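Local coordinates for filamentous hemagglutinin (Bordetella pertussis, PDB 1RWR), which serves as an adhesin exported by two-partner (type V) secretion, its amino-terminal TPS domain probably directing passage across the outer membrane, at residues Gln142-Ile147 / Ala164-Leu169; Gly213-Asp218 / Gly240-Gly245; Pro85-Gly90 / Gly108-Gly113. All coordinates share one frame; numbering follows the deposited sequence.

All three contacts join strands of successive coils in one parallel sheet of the right-handed beta-helix. Strand 109-111 of contact 3 hydrogen-bonds to strand 144-147 of contact 1, and strand 166-169 of contact 1 to strand 215-219 of contact 2. All are partly buried, contact 2 farthest from the chain's centre (about 18 Å between centres, against 10 and 11 Å for contacts 1 and 3). Each has a buried, mainly apolar face and a partly exposed, more polar one; Ser86 is a polar exception on the inner face of contact 3. Outside, threonines line aliphatic chains in contact 1, an arginine-aspartate salt bridge lies against a tyrosine ring in contact 2, and a serine holds two waters in contact 3.

Contact 1 (Gln142-Ile147 / Ala164-Leu169); sequences QGTVTI and ARLVKL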
loop_
_atom_site.group_PDB
_atom_site.type_symbol
_atom_site.label_atom_id
_atom_site.label_comp_id
_atom_site.label_asym_id
_atom_site.label_seq_id
_atom_site.Cartn_x
_atom_site.Cartn_y
_atom_site.Cartn_z
ATOM N N GLN A 142 0.021 -5.870 -14.024
ATOM C CA GLN A 142 1.029 -4.921 -14.473
ATOM C C GLN A 142 1.232 -3.846 -13.441
ATOM O O GLN A 142 0.464 -3.760 -12.507
ATOM C CB GLN A 142 0.621 -4.268 -15.784
ATOM C CG GLN A 142 -0.657 -3.435 -15.704
ATOM C CD GLN A 142 -1.073 -2.907 -17.052
ATOM O OE1 GLN A 142 -2.022 -3.389 -17.650
ATOM N NE2 GLN A 142 -0.335 -1.957 -17.555
ATOM N N GLY A 143 2.280 -3.037 -13.631
ATOM C CA GLY A 143 2.475 -1.815 -12.865
ATOM C C GLY A 143 3.515 -1.931 -11.797
ATOM O O GLY A 143 3.664 -2.974 -11.168
ATOM N N THR A 144 4.183 -0.817 -11.539
ATOM C CA THR A 144 5.184 -0.692 -10.470
ATOM C C THR A 144 4.720 0.303 -9.400
ATOM O O THR A 144 4.163 1.351 -9.731
ATOM C CB THR A 144 6.479 -0.181 -11.074
ATOM O OG1 THR A 144 6.983 -1.137 -12.041
ATOM C CG2 THR A 144 7.550 0.008 -10.007
ATOM N N VAL A 145 4.993 0.016 -8.132
ATOM C CA VAL A 145 4.905 1.017 -7.069
ATOM C C VAL A 145 6.325 1.327 -6.670
ATOM O O VAL A 145 7.103 0.422 -6.394
ATOM C CB VAL A 145 4.130 0.526 -5.848
ATOM C CG1 VAL A 145 4.267 1.494 -4.623
ATOM C CG2 VAL A 145 2.677 0.274 -6.210
ATOM N N THR A 146 6.673 2.596 -6.683
ATOM C CA THR A 146 7.971 3.069 -6.232
ATOM C C THR A 146 7.828 3.930 -4.985
ATOM O O THR A 146 7.087 4.914 -4.978
ATOM C CB THR A 146 8.632 3.904 -7.339
ATOM O OG1 THR A 146 8.831 3.109 -8.527
ATOM C CG2 THR A 146 9.986 4.373 -6.876
ATOM N N ILE A 147 8.501 3.528 -3.912
ATOM C CA ILE A 147 8.588 4.333 -2.732
ATOM C C ILE A 147 9.883 5.138 -2.887
ATOM O O ILE A 147 10.956 4.570 -2.890
ATOM C CB ILE A 147 8.616 3.465 -1.430
ATOM C CG1 ILE A 147 7.391 2.544 -1.321
ATOM C CG2 ILE A 147 8.714 4.377 -0.230
ATOM C CD1 ILE A 147 6.096 3.203 -1.530
ATOM N N ALA A 164 1.676 -5.035 -6.197
ATOM C CA ALA A 164 1.979 -4.527 -7.548
ATOM C C ALA A 164 2.727 -5.580 -8.323
ATOM O O ALA A 164 3.143 -6.610 -7.756
ATOM C CB ALA A 164 2.801 -3.247 -7.472
ATOM N N ARG A 165 2.914 -5.359 -9.626
ATOM C CA ARG A 165 3.653 -6.337 -10.393
ATOM C C ARG A 165 5.113 -6.296 -9.988
ATOM O O ARG A 165 5.724 -7.332 -9.801
ATOM C CB ARG A 165 3.467 -6.144 -11.894
ATOM C CG ARG A 165 3.958 -7.333 -12.747
ATOM C CD ARG A 165 3.042 -8.572 -12.582
ATOM N NE ARG A 165 3.591 -9.820 -13.103
ATOM C CZ ARG A 165 3.456 -10.275 -14.379
ATOM N NH1 ARG A 165 2.918 -9.544 -15.335
ATOM N NH2 ARG A 165 3.952 -11.460 -14.703
ATOM N N LEU A 166 5.637 -5.089 -9.897
ATOM C CA LEU A 166 6.988 -4.822 -9.405
ATOM C C LEU A 166 6.953 -3.764 -8.316
ATOM O O LEU A 166 6.112 -2.866 -8.317
ATOM C CB LEU A 166 7.874 -4.291 -10.534
ATOM C CG LEU A 166 8.059 -5.176 -11.775
ATOM C CD1 LEU A 166 8.861 -4.390 -12.825
ATOM C CD2 LEU A 166 8.732 -6.529 -11.474
ATOM N N VAL A 167 7.923 -3.815 -7.420
ATOM C CA VAL A 167 7.995 -2.835 -6.338
ATOM C C VAL A 167 9.442 -2.389 -6.165
ATOM O O VAL A 167 10.342 -3.220 -6.115
ATOM C CB VAL A 167 7.425 -3.358 -5.011
ATOM C CG1 VAL A 167 7.488 -2.264 -3.929
ATOM C CG2 VAL A 167 6.033 -3.855 -5.179
ATOM N N LYS A 168 9.647 -1.079 -6.101
ATOM C CA LYS A 168 10.972 -0.490 -5.845
ATOM C C LYS A 168 10.896 0.271 -4.519
ATOM O O LYS A 168 9.992 1.093 -4.330
ATOM C CB LYS A 168 11.356 0.415 -6.989
ATOM C CG LYS A 168 11.536 -0.413 -8.285
ATOM C CD LYS A 168 11.856 0.393 -9.499
ATOM C CE LYS A 168 12.193 -0.534 -10.729
ATOM N NZ LYS A 168 12.391 -2.050 -10.523
ATOM N N LEU A 169 11.826 -0.033 -3.612
ATOM C CA LEU A 169 11.857 0.555 -2.280
ATOM C C LEU A 169 13.114 1.394 -2.140
ATOM O O LEU A 169 14.196 0.857 -1.878
ATOM C CB LEU A 169 11.807 -0.520 -1.220
ATOM C CG LEU A 169 10.606 -1.473 -1.293
ATOM C CD1 LEU A 169 10.804 -2.698 -0.429
ATOM C CD2 LEU A 169 9.304 -0.701 -0.961
#
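Strands 144-147 and 166-169 run parallel, and their side chains divide between two faces. On the partly exposed face, Thr144 and Thr146 take the same rotamer, with OG1 anti to the carbonyl carbon and CG2 anti to the backbone N (chi1 -62° and -61°). In Thr144 this sets the hydroxyl against the flank of Leu166, OG1 lying 3.6 Å from Leu166 CB, while CG2 rests near the Leu166 carbonyl. The two side chains cross obliquely. Thr146 meets Lys168 in the same manner, more loosely, its OG1 4.0 Å from Lys168 CB; the lysine is extended as far as CE, and only NZ turns back, about the last, nearly eclipsed bond (chi4).

The opposite face is buried. Ile147 and Leu169 lie side by side and point the same way, with Ile147 CG1 3.8 Å from Leu169 CD2. Val145, whose CG1 is anti to the backbone N (chi1 169°), directs CG2 at the methyl of Ala164, 3.7 Å from its CB, and Val162 of strand 159-164 touches both Val145 and Val167 in the interior of the beta-helix.

Backbone bonds hold the register, from Leu166 N to Gly143 O through to Ile147 N to Lys168 O, the latter 2.9 Å long and nearly along the C=O axis. Arg165 N adds a weak bond to Gly143 O where the chain turns between strands 159-164 and 166-169. Arg165 bends at chi2 and leads its guanidinium off to the carbonyls of Gln141 and Ala207 and to a salt bridge with Asp236. All direct hydrogen bonds between the segments are main-chain, though at the turn Thr126 OG1 bonds Gln142 O and, weakly, Gly143 O and Arg165 N. Main-chain bonds thus fix the pairing, while the side chains decide which face turns inward.

Contact 2 (Gly213-Asp218 / Gly240-Gly245); sequences GAYAID and GVRQLG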
loop_
_atom_site.group_PDB
_atom_site.type_symbol
_atom_site.label_atom_id
_atom_site.label_comp_id
_atom_site.label_asym_id
_atom_site.label_seq_id
_atom_site.Cartn_x
_atom_site.Cartn_y
_atom_site.Cartn_z
ATOM N N GLY A 213 15.639 -13.713 -13.184
ATOM C CA GLY A 213 16.746 -13.116 -12.448
ATOM C C GLY A 213 16.630 -11.635 -12.105
ATOM O O GLY A 213 17.435 -11.122 -11.324
ATOM N N ALA A 214 15.686 -10.923 -12.717
ATOM C CA ALA A 214 15.438 -9.530 -12.366
ATOM C C ALA A 214 14.703 -9.556 -11.033
ATOM O O ALA A 214 14.287 -10.627 -10.565
ATOM C CB ALA A 214 14.653 -8.798 -13.463
ATOM N N TYR A 215 14.599 -8.382 -10.395
ATOM C CA TYR A 215 14.076 -8.285 -9.062
ATOM C C TYR A 215 12.650 -7.772 -9.086
ATOM O O TYR A 215 12.419 -6.659 -9.515
ATOM C CB TYR A 215 14.962 -7.345 -8.232
ATOM C CG TYR A 215 16.323 -7.929 -8.104
ATOM C CD1 TYR A 215 16.510 -9.088 -7.399
ATOM C CD2 TYR A 215 17.401 -7.357 -8.746
ATOM C CE1 TYR A 215 17.767 -9.671 -7.285
ATOM C CE2 TYR A 215 18.659 -7.920 -8.642
ATOM C CZ TYR A 215 18.828 -9.084 -7.924
ATOM O OH TYR A 215 20.071 -9.643 -7.835
ATOM N N ALA A 216 11.699 -8.583 -8.633
ATOM C CA ALA A 216 10.317 -8.160 -8.495
ATOM C C ALA A 216 10.110 -7.164 -7.351
ATOM O O ALA A 216 9.240 -6.287 -7.428
ATOM C CB ALA A 216 9.449 -9.380 -8.269
ATOM N N ILE A 217 10.908 -7.316 -6.302
ATOM C CA ILE A 217 11.002 -6.338 -5.205
ATOM C C ILE A 217 12.470 -5.975 -5.178
ATOM O O ILE A 217 13.337 -6.870 -5.095
ATOM C CB ILE A 217 10.573 -6.926 -3.845
ATOM C CG1 ILE A 217 9.117 -7.397 -3.917
ATOM C CG2 ILE A 217 10.808 -5.909 -2.731
ATOM C CD1 ILE A 217 8.588 -8.128 -2.717
ATOM N N ASP A 218 12.758 -4.695 -5.258
ATOM C CA ASP A 218 14.121 -4.216 -5.201
ATOM C C ASP A 218 14.208 -3.030 -4.274
ATOM O O ASP A 218 13.730 -1.972 -4.595
ATOM C CB ASP A 218 14.570 -3.852 -6.611
ATOM C CG ASP A 218 16.051 -3.678 -6.730
ATOM O OD1 ASP A 218 16.779 -3.858 -5.747
ATOM O OD2 ASP A 218 16.555 -3.309 -7.822
ATOM N N GLY A 240 13.425 -12.170 -8.428
ATOM C CA GLY A 240 14.058 -12.101 -7.125
ATOM C C GLY A 240 13.455 -11.100 -6.187
ATOM O O GLY A 240 12.768 -10.172 -6.602
ATOM N N VAL A 241 13.698 -11.294 -4.902
ATOM C CA VAL A 241 13.500 -10.275 -3.904
ATOM C C VAL A 241 14.862 -9.814 -3.427
ATOM O O VAL A 241 15.606 -10.600 -2.864
ATOM C CB VAL A 241 12.745 -10.818 -2.678
ATOM C CG1 VAL A 241 12.652 -9.738 -1.591
ATOM C CG2 VAL A 241 11.385 -11.295 -3.075
ATOM N N ARG A 242 15.180 -8.566 -3.693
ATOM C CA ARG A 242 16.394 -7.940 -3.203
ATOM C C ARG A 242 15.976 -6.816 -2.283
ATOM O O ARG A 242 15.262 -5.897 -2.676
ATOM C CB ARG A 242 17.251 -7.389 -4.316
ATOM C CG ARG A 242 18.553 -6.751 -3.773
ATOM C CD ARG A 242 19.586 -6.500 -4.821
ATOM N NE ARG A 242 19.113 -5.609 -5.877
ATOM C CZ ARG A 242 19.820 -5.302 -6.952
ATOM N NH1 ARG A 242 21.026 -5.820 -7.115
ATOM N NH2 ARG A 242 19.317 -4.489 -7.874
ATOM N N GLN A 243 16.446 -6.865 -1.063
ATOM C CA GLN A 243 16.116 -5.841 -0.090
ATOM C C GLN A 243 17.342 -5.595 0.748
ATOM O O GLN A 243 17.587 -6.320 1.729
ATOM C CB GLN A 243 14.927 -6.282 0.774
ATOM C CG GLN A 243 14.510 -5.334 1.967
ATOM C CD GLN A 243 14.425 -3.799 1.696
ATOM O OE1 GLN A 243 15.335 -3.194 1.146
ATOM N NE2 GLN A 243 13.357 -3.168 2.163
ATOM N N LEU A 244 18.113 -4.585 0.337
ATOM C CA LEU A 244 19.336 -4.208 1.029
ATOM C C LEU A 244 19.091 -3.240 2.182
ATOM O O LEU A 244 19.982 -3.066 3.033
ATOM C CB LEU A 244 20.316 -3.587 0.053
ATOM C CG LEU A 244 20.631 -4.381 -1.211
ATOM C CD1 LEU A 244 21.664 -3.646 -2.036
ATOM C CD2 LEU A 244 21.098 -5.755 -0.844
ATOM N N GLY A 245 17.924 -2.600 2.199
ATOM C CA GLY A 245 17.458 -1.799 3.334
ATOM C C GLY A 245 17.263 -2.652 4.585
ATOM O O GLY A 245 16.716 -3.737 4.480
#
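Arg242 starts with CG anti to the backbone N (chi1 -179°), continues extended through chi2 and bends at chi3 (59°), which folds its guanidinium back over Tyr215. The tyrosine has CG anti to its carbonyl carbon, and Asp218 has CG anti to its backbone N, so all three gather on one sheet face. The guanidinium lies over the rim of the ring, with Arg242 CZ 3.3 Å from Tyr215 CE2 and the two planes 27° apart. Arg242 CB also sits over that face of the ring in a CH-pi contact, 3.9 Å from the Tyr215 centroid. Asp218 is gripped side-on: Arg242 NE reaches OD1 at 2.9 Å and NH2 reaches OD2 at 3.0 Å. Both nitrogens meet the carboxylate from above its plane, yet the Asp218 oxygens lie in the guanidinium plane.

Beneath this group, adjacent coils of the parallel beta-helix pair through a beta bulge, the register slipping by one residue between Tyr215 and Ile217 as the chain turns a corner. Gly240 N first bonds Ala214 O at 2.8 Å; Gly240 O then receives two weak bonds, from Ala216 N and Ile217 N, before Arg242 N restores regular pairing with Ile217 O. Gly240 lies with its backbone against the tyrosine edge, where a side chain would clash with Tyr215 CD1. On the buried face Ile217 CB approaches Val241 CG1, and Ile217 continues onto Val186 and Leu169.

Contact 3 (Pro85-Gly90 / Gly108-Gly113); sequences PSRLAG and GISVNG
At the edge of the Arg87 guanidinium, in its plane, lie Asn112 ND2 and a water molecule. Arg87 NH2 and Asn112 ND2 are 3.8 Å apart in van der Waals contact, the two side chains lying alongside each other with guanidinium and amide planes 57° apart; Asn112 OD1 is bonded instead to Gly150 N. The water lies 3.3 Å from Arg87 NE in a weak bond and 2.8 Å from Ser110 OG. Arg87 reaches it by running extended from CG to NE, with CG anti to the backbone N. Ser110 OG takes the crowded position between its backbone N and carbonyl carbon (chi1 60°) and binds a second water at 2.7 Å, which donates weakly to Ser86 O.

Strands 86-89 and 109-111 are neighbouring parallel strands from successive coils of the beta-helix, 19° apart in direction, and their backbone bonds alternate from one strand to the other. Ser110 N to Ser86 O, 2.8 Å, and Leu88 N to Ser110 O, 2.9 Å, run nearly along the C=O axis. At the corner the regular series breaks: Gly90 N bonds to Gly113 O, one residue further on than the pattern would give, from above the carbonyl plane.

On the inward face Leu88, its CG anti to the carbonyl carbon, crosses Ile109 obliquely, with Leu88 CD1 3.7 Å from Ile109 CG2. Leu124 of strand 119-125 packs against Leu88 and Val111, while on the same face Ser86 OG is held by Phe39 O and Asn105 ND2.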
loop_
_atom_site.group_PDB
_atom_site.type_symbol
_atom_site.label_atom_id
_atom_site.label_comp_id
_atom_site.label_asym_id
_atom_site.label_seq_id
_atom_site.Cartn_x
_atom_site.Cartn_y
_atom_site.Cartn_z
ATOM N N PRO A 85 -0.180 7.224 -14.489
ATOM C CA PRO A 85 0.131 6.781 -13.120
ATOM C C PRO A 85 -0.288 7.817 -12.072
ATOM O O PRO A 85 -0.705 8.951 -12.447
ATOM C CB PRO A 85 1.664 6.637 -13.143
ATOM C CG PRO A 85 2.114 7.709 -14.126
ATOM C CD PRO A 85 1.037 7.624 -15.208
ATOM N N SER A 86 -0.152 7.455 -10.790
ATOM C CA SER A 86 -0.484 8.330 -9.667
ATOM C C SER A 86 0.763 8.670 -8.876
ATOM O O SER A 86 1.606 7.801 -8.641
ATOM C CB SER A 86 -1.448 7.636 -8.706
ATOM O OG SER A 86 -2.693 7.401 -9.296
ATOM N N ARG A 87 0.863 9.905 -8.433
ATOM C CA ARG A 87 1.853 10.305 -7.468
ATOM C C ARG A 87 1.110 10.609 -6.164
ATOM O O ARG A 87 0.063 11.262 -6.185
ATOM C CB ARG A 87 2.593 11.556 -7.965
ATOM C CG ARG A 87 3.676 11.984 -7.081
ATOM C CD ARG A 87 4.640 13.059 -7.658
ATOM N NE ARG A 87 5.606 13.349 -6.597
ATOM C CZ ARG A 87 5.405 14.184 -5.571
ATOM N NH1 ARG A 87 4.313 14.956 -5.480
ATOM N NH2 ARG A 87 6.341 14.279 -4.644
ATOM N N LEU A 88 1.670 10.153 -5.041
ATOM C CA LEU A 88 1.117 10.382 -3.705
ATOM C C LEU A 88 2.161 10.949 -2.768
ATOM O O LEU A 88 3.179 10.295 -2.463
ATOM C CB LEU A 88 0.614 9.075 -3.107
ATOM C CG LEU A 88 -0.315 8.247 -3.977
ATOM C CD1 LEU A 88 -0.623 6.908 -3.321
ATOM C CD2 LEU A 88 -1.604 9.031 -4.288
ATOM N N ALA A 89 1.873 12.137 -2.266
ATOM C CA ALA A 89 2.706 12.845 -1.301
ATOM C C ALA A 89 1.806 13.620 -0.378
ATOM O O ALA A 89 0.849 14.241 -0.848
ATOM C CB ALA A 89 3.657 13.856 -2.033
ATOM N N GLY A 90 2.149 13.615 0.907
ATOM C CA GLY A 90 1.430 14.324 1.949
ATOM C C GLY A 90 0.579 13.374 2.758
ATOM O O GLY A 90 0.839 12.172 2.776
ATOM N N GLY A 108 0.724 2.487 -12.470
ATOM C CA GLY A 108 1.817 2.735 -11.561
ATOM C C GLY A 108 1.492 3.751 -10.488
ATOM O O GLY A 108 0.602 4.592 -10.645
ATOM N N ILE A 109 2.226 3.653 -9.383
ATOM C CA ILE A 109 2.139 4.645 -8.315
ATOM C C ILE A 109 3.528 4.988 -7.813
ATOM O O ILE A 109 4.332 4.081 -7.552
ATOM C CB ILE A 109 1.297 4.104 -7.140
ATOM C CG1 ILE A 109 -0.079 3.635 -7.589
ATOM C CG2 ILE A 109 1.232 5.139 -6.042
ATOM C CD1 ILE A 109 -0.855 2.978 -6.447
ATOM N N SER A 110 3.805 6.283 -7.670
ATOM C CA SER A 110 5.019 6.711 -6.997
ATOM C C SER A 110 4.620 7.425 -5.699
ATOM O O SER A 110 3.602 8.145 -5.659
ATOM C CB SER A 110 5.861 7.570 -7.937
ATOM O OG SER A 110 5.146 8.691 -8.326
ATOM N N VAL A 111 5.409 7.188 -4.651
ATOM C CA VAL A 111 5.095 7.621 -3.317
ATOM C C VAL A 111 6.273 8.393 -2.732
ATOM O O VAL A 111 7.375 7.909 -2.745
ATOM C CB VAL A 111 4.809 6.410 -2.452
ATOM C CG1 VAL A 111 4.390 6.815 -1.074
ATOM C CG2 VAL A 111 3.708 5.525 -3.054
ATOM N N ASN A 112 6.019 9.584 -2.204
ATOM C CA ASN A 112 7.100 10.383 -1.606
ATOM C C ASN A 112 6.638 11.160 -0.385
ATOM O O ASN A 112 5.970 12.172 -0.501
ATOM C CB ASN A 112 7.672 11.351 -2.635
ATOM C CG ASN A 112 8.972 11.977 -2.156
ATOM O OD1 ASN A 112 9.817 11.292 -1.657
ATOM N ND2 ASN A 112 9.109 13.292 -2.287
ATOM N N GLY A 113 6.982 10.681 0.795
ATOM C CA GLY A 113 6.619 11.364 2.025
ATOM C C GLY A 113 5.115 11.277 2.303
ATOM O O GLY A 113 4.418 12.303 2.451
HETATM O O HOH W 1 4.234 8.204 -10.789
HETATM O O HOH W 2 6.969 10.839 -8.239
#